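Local coordinates for lipopolysaccharide export system protein LptC (Vibrio cholerae, PDB 6MJP), which probably takes lipopolysaccharide extracted from the inner membrane by the LptBFG transporter and passes it to the periplasmic protein LptA, at residues S43-N49 with I62-D68; I57-V61 with V85-G89. Residue numbers count along the deposited sequence, not the author numbering.

Contact 1: S43-N49 with I62-D68; sequences SGENLEN and ITSIHLD
At the N-terminal edge of the beta-jellyroll of the OstA/LptC family, two antiparallel strand pairs, one in each sheet, follow one another round a corner at Glu45-Asn46 and Ile65. Ser43 lies opposite Asp68 and Asn49 opposite Ile62; the axes of 47-49 and 62-64 run at 168°, 4.7 Å apart. Gly44-Leu67, Leu47-Ser64 and Asn49-Ile62 are hydrogen-bonded pairs, each with both amides satisfied: Gly44 N to Leu67 O and Leu67 N to Gly44 O, both 2.9 Å; Leu47 N to Ser64 O 2.8 Å and Ser64 N to Leu47 O 2.9 Å; Asn49 N to Ile62 O 2.9 Å and Ile62 N to Asn49 O 3.0 Å. At the corner, where Asn46 takes positive phi (57/64), its N donates a hydrogen bond to Ile65 O at 3.0 Å. Ile65 and His66 form a classic bulge facing Lys79. Leu47 (m, t) and Leu67 (t, p) share a face, Leu67 against Phe78 and Leu47 against Phe227 of the predicted-permease chain, with Leu47 CD1 3.5 Å from Leu67 CB. The other edge of 43-49 pairs antiparallel with a strand of that chain, which continues the sheet. On the opposite face, Ser43 OG (chi1 t) donates to Asp68 OD1 at 3.2 Å.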
ATOM      1  N   SER C  43      35.737 -24.956 -28.071  1.00135.24           N
ATOM      2  CA  SER C  43      36.862 -25.709 -27.545  1.00134.61           C
ATOM      3  C   SER C  43      36.346 -26.980 -26.888  1.00133.13           C
ATOM      4  O   SER C  43      35.240 -27.008 -26.348  1.00130.24           O
ATOM      5  CB  SER C  43      37.671 -24.887 -26.535  1.00139.67           C
ATOM      6  OG  SER C  43      38.758 -25.642 -26.030  1.00148.00           O
ATOM      7  N   GLY C  44      37.154 -28.033 -26.952  1.00137.75           N
ATOM      8  CA  GLY C  44      36.806 -29.286 -26.309  1.00140.36           C
ATOM      9  C   GLY C  44      38.035 -30.146 -26.140  1.00145.11           C
ATOM     10  O   GLY C  44      39.048 -29.952 -26.820  1.00152.98           O
ATOM     11  N   GLU C  45      37.938 -31.106 -25.221  1.00144.15           N
ATOM     12  CA  GLU C  45      39.037 -32.021 -24.942  1.00152.80           C
ATOM     13  C   GLU C  45      38.525 -33.453 -24.876  1.00152.79           C
ATOM     14  O   GLU C  45      37.400 -33.705 -24.434  1.00152.80           O
ATOM     15  CB  GLU C  45      39.757 -31.659 -23.639  1.00159.87           C
ATOM     16  CG  GLU C  45      40.481 -30.324 -23.706  1.00165.18           C
ATOM     17  CD  GLU C  45      41.187 -29.970 -22.415  1.00168.59           C
ATOM     18  OE1 GLU C  45      40.931 -30.639 -21.393  1.00169.01           O
ATOM     19  OE2 GLU C  45      42.001 -29.021 -22.422  1.00169.69           O
ATOM     20  N   ASN C  46      39.377 -34.385 -25.317  1.00148.91           N
ATOM     21  CA  ASN C  46      39.021 -35.798 -25.472  1.00144.86           C
ATOM     22  C   ASN C  46      37.813 -35.954 -26.401  1.00145.38           C
ATOM     23  O   ASN C  46      36.740 -36.418 -26.008  1.00144.22           O
ATOM     24  CB  ASN C  46      38.765 -36.455 -24.110  1.00143.18           C
ATOM     25  CG  ASN C  46      38.470 -37.933 -24.225  1.00143.10           C
ATOM     26  OD1 ASN C  46      38.833 -38.570 -25.211  1.00146.35           O
ATOM     27  ND2 ASN C  46      37.795 -38.486 -23.224  1.00141.94           N
ATOM     28  N   LEU C  47      38.010 -35.563 -27.659  1.00145.36           N
ATOM     29  CA  LEU C  47      36.931 -35.531 -28.637  1.00139.52           C
ATOM     30  C   LEU C  47      37.062 -36.650 -29.660  1.00141.45           C
ATOM     31  O   LEU C  47      38.165 -37.053 -30.044  1.00142.49           O
ATOM     32  CB  LEU C  47      36.886 -34.195 -29.376  1.00135.35           C
ATOM     33  CG  LEU C  47      36.614 -32.963 -28.534  1.00139.82           C
ATOM     34  CD1 LEU C  47      36.000 -31.886 -29.402  1.00139.29           C
ATOM     35  CD2 LEU C  47      35.694 -33.313 -27.383  1.00146.50           C
ATOM     36  N   GLU C  48      35.910 -37.133 -30.108  1.00136.75           N
ATOM     37  CA  GLU C  48      35.817 -38.076 -31.210  1.00131.38           C
ATOM     38  C   GLU C  48      34.761 -37.517 -32.146  1.00136.93           C
ATOM     39  O   GLU C  48      33.565 -37.631 -31.869  1.00142.45           O
ATOM     40  CB  GLU C  48      35.448 -39.472 -30.717  1.00128.62           C
ATOM     41  CG  GLU C  48      35.274 -40.481 -31.828  1.00130.98           C
ATOM     42  CD  GLU C  48      34.380 -41.630 -31.428  1.00134.82           C
ATOM     43  OE1 GLU C  48      33.533 -41.441 -30.530  1.00138.22           O
ATOM     44  OE2 GLU C  48      34.526 -42.725 -32.007  1.00135.68           O
ATOM     45  N   ASN C  49      35.196 -36.860 -33.221  1.00136.38           N
ATOM     46  CA  ASN C  49      34.280 -36.265 -34.187  1.00130.91           C
ATOM     47  C   ASN C  49      34.247 -37.141 -35.432  1.00122.68           C
ATOM     48  O   ASN C  49      35.267 -37.325 -36.106  1.00118.24           O
ATOM     49  CB  ASN C  49      34.647 -34.816 -34.524  1.00128.87           C
ATOM     50  CG  ASN C  49      36.097 -34.641 -34.902  1.00139.29           C
ATOM     51  OD1 ASN C  49      36.960 -34.444 -34.045  1.00143.61           O
ATOM     52  ND2 ASN C  49      36.375 -34.688 -36.195  1.00145.63           N
ATOM     53  N   ILE C  62      37.933 -38.611 -36.478  1.00130.42           N
ATOM     54  CA  ILE C  62      39.088 -37.920 -35.914  1.00131.36           C
ATOM     55  C   ILE C  62      38.931 -37.935 -34.404  1.00134.75           C
ATOM     56  O   ILE C  62      38.044 -37.264 -33.859  1.00136.11           O
ATOM     57  CB  ILE C  62      39.227 -36.482 -36.427  1.00122.97           C
ATOM     58  CG1 ILE C  62      39.148 -36.437 -37.952  1.00116.54           C
ATOM     59  CG2 ILE C  62      40.545 -35.908 -35.961  1.00123.27           C
ATOM     60  CD1 ILE C  62      39.395 -35.063 -38.527  1.00116.10           C
ATOM     61  N   THR C  63      39.789 -38.693 -33.726  1.00133.40           N
ATOM     62  CA  THR C  63      39.827 -38.743 -32.270  1.00135.66           C
ATOM     63  C   THR C  63      41.052 -37.963 -31.809  1.00141.76           C
ATOM     64  O   THR C  63      42.188 -38.370 -32.073  1.00147.36           O
ATOM     65  CB  THR C  63      39.860 -40.186 -31.772  1.00135.22           C
ATOM     66  OG1 THR C  63      38.752 -40.908 -32.328  1.00131.43           O
ATOM     67  CG2 THR C  63      39.767 -40.226 -30.261  1.00143.99           C
ATOM     68  N   SER C  64      40.817 -36.843 -31.125  1.00140.24           N
ATOM     69  CA  SER C  64      41.876 -35.964 -30.649  1.00139.81           C
ATOM     70  C   SER C  64      41.702 -35.712 -29.159  1.00141.43           C
ATOM     71  O   SER C  64      40.646 -35.981 -28.578  1.00141.91           O
ATOM     72  CB  SER C  64      41.880 -34.631 -31.412  1.00138.98           C
ATOM     73  OG  SER C  64      40.662 -33.929 -31.227  1.00138.17           O
ATOM     74  N   ILE C  65      42.764 -35.189 -28.537  1.00143.59           N
ATOM     75  CA  ILE C  65      42.704 -34.809 -27.129  1.00148.72           C
ATOM     76  C   ILE C  65      42.295 -33.358 -26.949  1.00158.38           C
ATOM     77  O   ILE C  65      41.965 -32.947 -25.824  1.00160.58           O
ATOM     78  CB  ILE C  65      44.050 -35.048 -26.415  1.00148.47           C
ATOM     79  CG1 ILE C  65      45.093 -34.025 -26.867  1.00148.10           C
ATOM     80  CG2 ILE C  65      44.552 -36.460 -26.675  1.00154.97           C
ATOM     81  CD1 ILE C  65      46.369 -34.061 -26.055  1.00153.06           C
ATOM     82  N   HIS C  66      42.295 -32.568 -28.020  1.00158.95           N
ATOM     83  CA  HIS C  66      41.973 -31.155 -27.927  1.00154.71           C
ATOM     84  C   HIS C  66      41.523 -30.672 -29.296  1.00152.88           C
ATOM     85  O   HIS C  66      42.138 -31.010 -30.313  1.00154.88           O
ATOM     86  CB  HIS C  66      43.175 -30.350 -27.434  1.00159.15           C
ATOM     87  CG  HIS C  66      42.868 -28.912 -27.179  1.00169.25           C
ATOM     88  ND1 HIS C  66      41.926 -28.509 -26.258  1.00173.19           N
ATOM     89  CD2 HIS C  66      43.367 -27.781 -27.729  1.00173.42           C
ATOM     90  CE1 HIS C  66      41.860 -27.189 -26.248  1.00173.98           C
ATOM     91  NE2 HIS C  66      42.725 -26.723 -27.132  1.00174.46           N
ATOM     92  N   LEU C  67      40.451 -29.882 -29.312  1.00149.11           N
ATOM     93  CA  LEU C  67      39.840 -29.426 -30.552  1.00144.68           C
ATOM     94  C   LEU C  67      39.347 -28.001 -30.393  1.00142.71           C
ATOM     95  O   LEU C  67      38.689 -27.679 -29.402  1.00139.49           O
ATOM     96  CB  LEU C  67      38.674 -30.331 -30.955  1.00144.46           C
ATOM     97  CG  LEU C  67      38.140 -30.010 -32.344  1.00150.15           C
ATOM     98  CD1 LEU C  67      39.320 -29.902 -33.289  1.00155.09           C
ATOM     99  CD2 LEU C  67      37.158 -31.072 -32.808  1.00151.23           C
ATOM    100  N   ASP C  68      39.647 -27.155 -31.377  1.00146.31           N
ATOM    101  CA  ASP C  68      39.269 -25.745 -31.346  1.00147.06           C
ATOM    102  C   ASP C  68      38.684 -25.369 -32.703  1.00147.39           C
ATOM    103  O   ASP C  68      39.373 -25.463 -33.727  1.00151.16           O
ATOM    104  CB  ASP C  68      40.473 -24.863 -31.010  1.00149.99           C
ATOM    105  CG  ASP C  68      41.133 -25.243 -29.688  1.00149.22           C
ATOM    106  OD1 ASP C  68      40.422 -25.672 -28.760  1.00147.79           O
ATOM    107  OD2 ASP C  68      42.372 -25.108 -29.579  1.00148.98           O
TER

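Contact 2: I57-V61 with V85-G89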
ATOM      1  N   ILE C  57      26.980 -42.373 -45.071  1.00144.45           N
ATOM      2  CA  ILE C  57      27.922 -43.424 -44.704  1.00141.01           C
ATOM      3  C   ILE C  57      29.079 -42.792 -43.944  1.00132.67           C
ATOM      4  O   ILE C  57      29.547 -41.702 -44.298  1.00136.40           O
ATOM      5  CB  ILE C  57      28.417 -44.182 -45.955  1.00145.67           C
ATOM      6  CG1 ILE C  57      27.231 -44.676 -46.793  1.00141.94           C
ATOM      7  CG2 ILE C  57      29.316 -45.352 -45.571  1.00148.52           C
ATOM      8  CD1 ILE C  57      26.315 -45.636 -46.067  1.00135.80           C
ATOM      9  N   ARG C  58      29.535 -43.464 -42.889  1.00126.60           N
ATOM     10  CA  ARG C  58      30.662 -42.975 -42.103  1.00124.69           C
ATOM     11  C   ARG C  58      31.907 -42.763 -42.968  1.00124.68           C
ATOM     12  O   ARG C  58      32.532 -43.733 -43.401  1.00131.40           O
ATOM     13  CB  ARG C  58      30.953 -43.955 -40.959  1.00124.61           C
ATOM     14  CG  ARG C  58      32.087 -43.527 -40.036  1.00124.81           C
ATOM     15  CD  ARG C  58      32.138 -44.367 -38.764  1.00124.80           C
ATOM     16  NE  ARG C  58      32.407 -45.777 -39.029  1.00128.66           N
ATOM     17  CZ  ARG C  58      32.642 -46.688 -38.089  1.00128.51           C
ATOM     18  NH1 ARG C  58      32.878 -47.946 -38.430  1.00126.78           N
ATOM     19  NH2 ARG C  58      32.647 -46.343 -36.810  1.00129.52           N
ATOM     20  N   ASN C  59      32.278 -41.504 -43.223  1.00122.65           N
ATOM     21  CA  ASN C  59      33.441 -41.205 -44.058  1.00125.41           C
ATOM     22  C   ASN C  59      34.751 -41.402 -43.289  1.00122.80           C
ATOM     23  O   ASN C  59      35.642 -42.130 -43.738  1.00129.94           O
ATOM     24  CB  ASN C  59      33.330 -39.774 -44.612  1.00130.71           C
ATOM     25  CG  ASN C  59      34.377 -39.458 -45.693  1.00137.11           C
ATOM     26  OD1 ASN C  59      34.835 -40.336 -46.425  1.00132.70           O
ATOM     27  ND2 ASN C  59      34.739 -38.184 -45.800  1.00142.34           N
ATOM     28  N   TYR C  60      34.888 -40.768 -42.127  1.00120.87           N
ATOM     29  CA  TYR C  60      36.127 -40.844 -41.359  1.00126.19           C
ATOM     30  C   TYR C  60      35.825 -40.496 -39.907  1.00126.76           C
ATOM     31  O   TYR C  60      34.719 -40.070 -39.565  1.00123.59           O
ATOM     32  CB  TYR C  60      37.212 -39.915 -41.933  1.00130.32           C
ATOM     33  CG  TYR C  60      36.843 -38.452 -41.874  1.00134.90           C
ATOM     34  CD1 TYR C  60      37.080 -37.697 -40.731  1.00138.97           C
ATOM     35  CD2 TYR C  60      36.240 -37.826 -42.954  1.00134.32           C
ATOM     36  CE1 TYR C  60      36.725 -36.361 -40.663  1.00135.72           C
ATOM     37  CE2 TYR C  60      35.888 -36.487 -42.900  1.00134.82           C
ATOM     38  CZ  TYR C  60      36.143 -35.759 -41.751  1.00134.09           C
ATOM     39  OH  TYR C  60      35.792 -34.433 -41.671  1.00136.39           O
ATOM     40  N   VAL C  61      36.834 -40.679 -39.056  1.00128.29           N
ATOM     41  CA  VAL C  61      36.744 -40.390 -37.627  1.00125.40           C
ATOM     42  C   VAL C  61      38.042 -39.720 -37.205  1.00128.72           C
ATOM     43  O   VAL C  61      39.128 -40.196 -37.549  1.00133.42           O
ATOM     44  CB  VAL C  61      36.498 -41.664 -36.792  1.00122.01           C
ATOM     45  CG1 VAL C  61      36.553 -41.355 -35.297  1.00123.77           C
ATOM     46  CG2 VAL C  61      35.167 -42.314 -37.163  1.00120.64           C
ATOM     47  N   VAL C  85      40.414 -43.683 -41.458  1.00130.63           N
ATOM     48  CA  VAL C  85      39.734 -43.661 -42.749  1.00123.68           C
ATOM     49  C   VAL C  85      38.976 -44.967 -42.921  1.00123.61           C
ATOM     50  O   VAL C  85      39.458 -46.037 -42.532  1.00126.13           O
ATOM     51  CB  VAL C  85      40.727 -43.431 -43.903  1.00119.46           C
ATOM     52  CG1 VAL C  85      39.981 -43.268 -45.216  1.00120.41           C
ATOM     53  CG2 VAL C  85      41.560 -42.197 -43.629  1.00119.18           C
ATOM     54  N   TYR C  86      37.775 -44.887 -43.482  1.00125.69           N
ATOM     55  CA  TYR C  86      36.908 -46.046 -43.622  1.00132.81           C
ATOM     56  C   TYR C  86      36.504 -46.224 -45.075  1.00141.62           C
ATOM     57  O   TYR C  86      36.053 -45.273 -45.721  1.00147.56           O
ATOM     58  CB  TYR C  86      35.656 -45.914 -42.759  1.00136.70           C
ATOM     59  CG  TYR C  86      35.899 -46.045 -41.275  1.00139.57           C
ATOM     60  CD1 TYR C  86      36.312 -44.954 -40.527  1.00143.33           C
ATOM     61  CD2 TYR C  86      35.694 -47.254 -40.617  1.00136.17           C
ATOM     62  CE1 TYR C  86      36.526 -45.057 -39.166  1.00141.53           C
ATOM     63  CE2 TYR C  86      35.907 -47.369 -39.252  1.00138.01           C
ATOM     64  CZ  TYR C  86      36.325 -46.264 -38.530  1.00137.02           C
ATOM     65  OH  TYR C  86      36.544 -46.353 -37.172  1.00129.42           O
ATOM     66  N   ARG C  87      36.657 -47.445 -45.577  1.00144.73           N
ATOM     67  CA  ARG C  87      36.148 -47.823 -46.889  1.00147.35           C
ATOM     68  C   ARG C  87      34.709 -48.296 -46.707  1.00147.44           C
ATOM     69  O   ARG C  87      34.466 -49.332 -46.081  1.00149.83           O
ATOM     70  CB  ARG C  87      37.021 -48.910 -47.513  1.00149.82           C
ATOM     71  N   GLU C  88      33.759 -47.523 -47.232  1.00146.29           N
ATOM     72  CA  GLU C  88      32.325 -47.784 -47.084  1.00149.90           C
ATOM     73  C   GLU C  88      31.874 -47.799 -45.624  1.00149.99           C
ATOM     74  O   GLU C  88      30.824 -48.364 -45.305  1.00145.32           O
ATOM     75  CB  GLU C  88      31.918 -49.095 -47.769  1.00152.85           C
ATOM     76  CG  GLU C  88      32.040 -49.072 -49.280  1.00154.92           C
ATOM     77  CD  GLU C  88      31.534 -50.348 -49.919  1.00157.88           C
ATOM     78  OE1 GLU C  88      31.136 -51.272 -49.177  1.00156.08           O
ATOM     79  OE2 GLU C  88      31.530 -50.425 -51.165  1.00161.71           O
ATOM     80  N   GLY C  89      32.650 -47.193 -44.720  1.00151.30           N
ATOM     81  CA  GLY C  89      32.272 -47.072 -43.326  1.00149.23           C
ATOM     82  C   GLY C  89      32.468 -48.308 -42.471  1.00150.21           C
ATOM     83  O   GLY C  89      32.659 -48.177 -41.255  1.00150.29           O
TER
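The carbonyl of Gly89 receives two hydrogen bonds from the Arg58 guanidinium, from NH1 to Gly89 O at 2.8 Å (N-H...O angle 162°) and from NE to Gly89 O at 3.3 Å (138°). This oxygen lies near the guanidinium plane, leaving the faces for stacking. Tyr86 takes one of them: the centres are 3.9 Å apart and the planes inclined at 27°, and Arg58 CZ lies 4.0 Å from the ring centroid, 28° off the normal, a cation-pi geometry. The one backbone hydrogen bond between the segments is weak, from Tyr86 N to Asn59 O at 3.5 Å. Tyr60 and Val85 form a non-hydrogen-bonded antiparallel pair, and the CA-CA distance grows from 4.8 Å there to 6.0 Å for Asn59-Tyr86 and 8.7 Å for Arg58-Arg87; Gln107 engages the Tyr60 hydroxyl. Farther out, Val61 CG2 packs on Tyr86 CE1 at 3.7 Å. Glu88 and Gly89 both have positive phi (60 and 79°), and an ideal CB on Gly89 would lie 3.0 Å from Ile57 CG2, a tight fit. Arg58 also packs on Asp213 of the neighbouring LptG chain. Toward strand 47-52, on the other side, Asn59 and Tyr60 both face Ser51 as a classic beta bulge. The axes of 58-61 and 85-87 run at 156°, 5.2 Å apart at their closest, and the whole is a splayed end of an antiparallel strand pair in the beta-jellyroll, bridged by an arginine-tyrosine stack.

Overall arrangement
After the N-terminal helix 3-30 and a linker, the chain enters the jellyroll at strand 42-44. Contact 1 closes the loop from 43-49 to 62-68, which includes the hairpin of strands 47-52 and 58-64. Contact 2 starts within that loop, at 57-61, and closes a second one at 85-89, after strands 66-69 and 76-79, so the two loops cross. Strand 58-64 serves both, paired with 47-52 in contact 1 and with 82-87 in contact 2, while contact 1 also reaches the other sheet through 42-44 and 66-69. Their centres are 18 Å apart, yet they touch where Glu48 CG packs 3.8 Å from Val61 CG1.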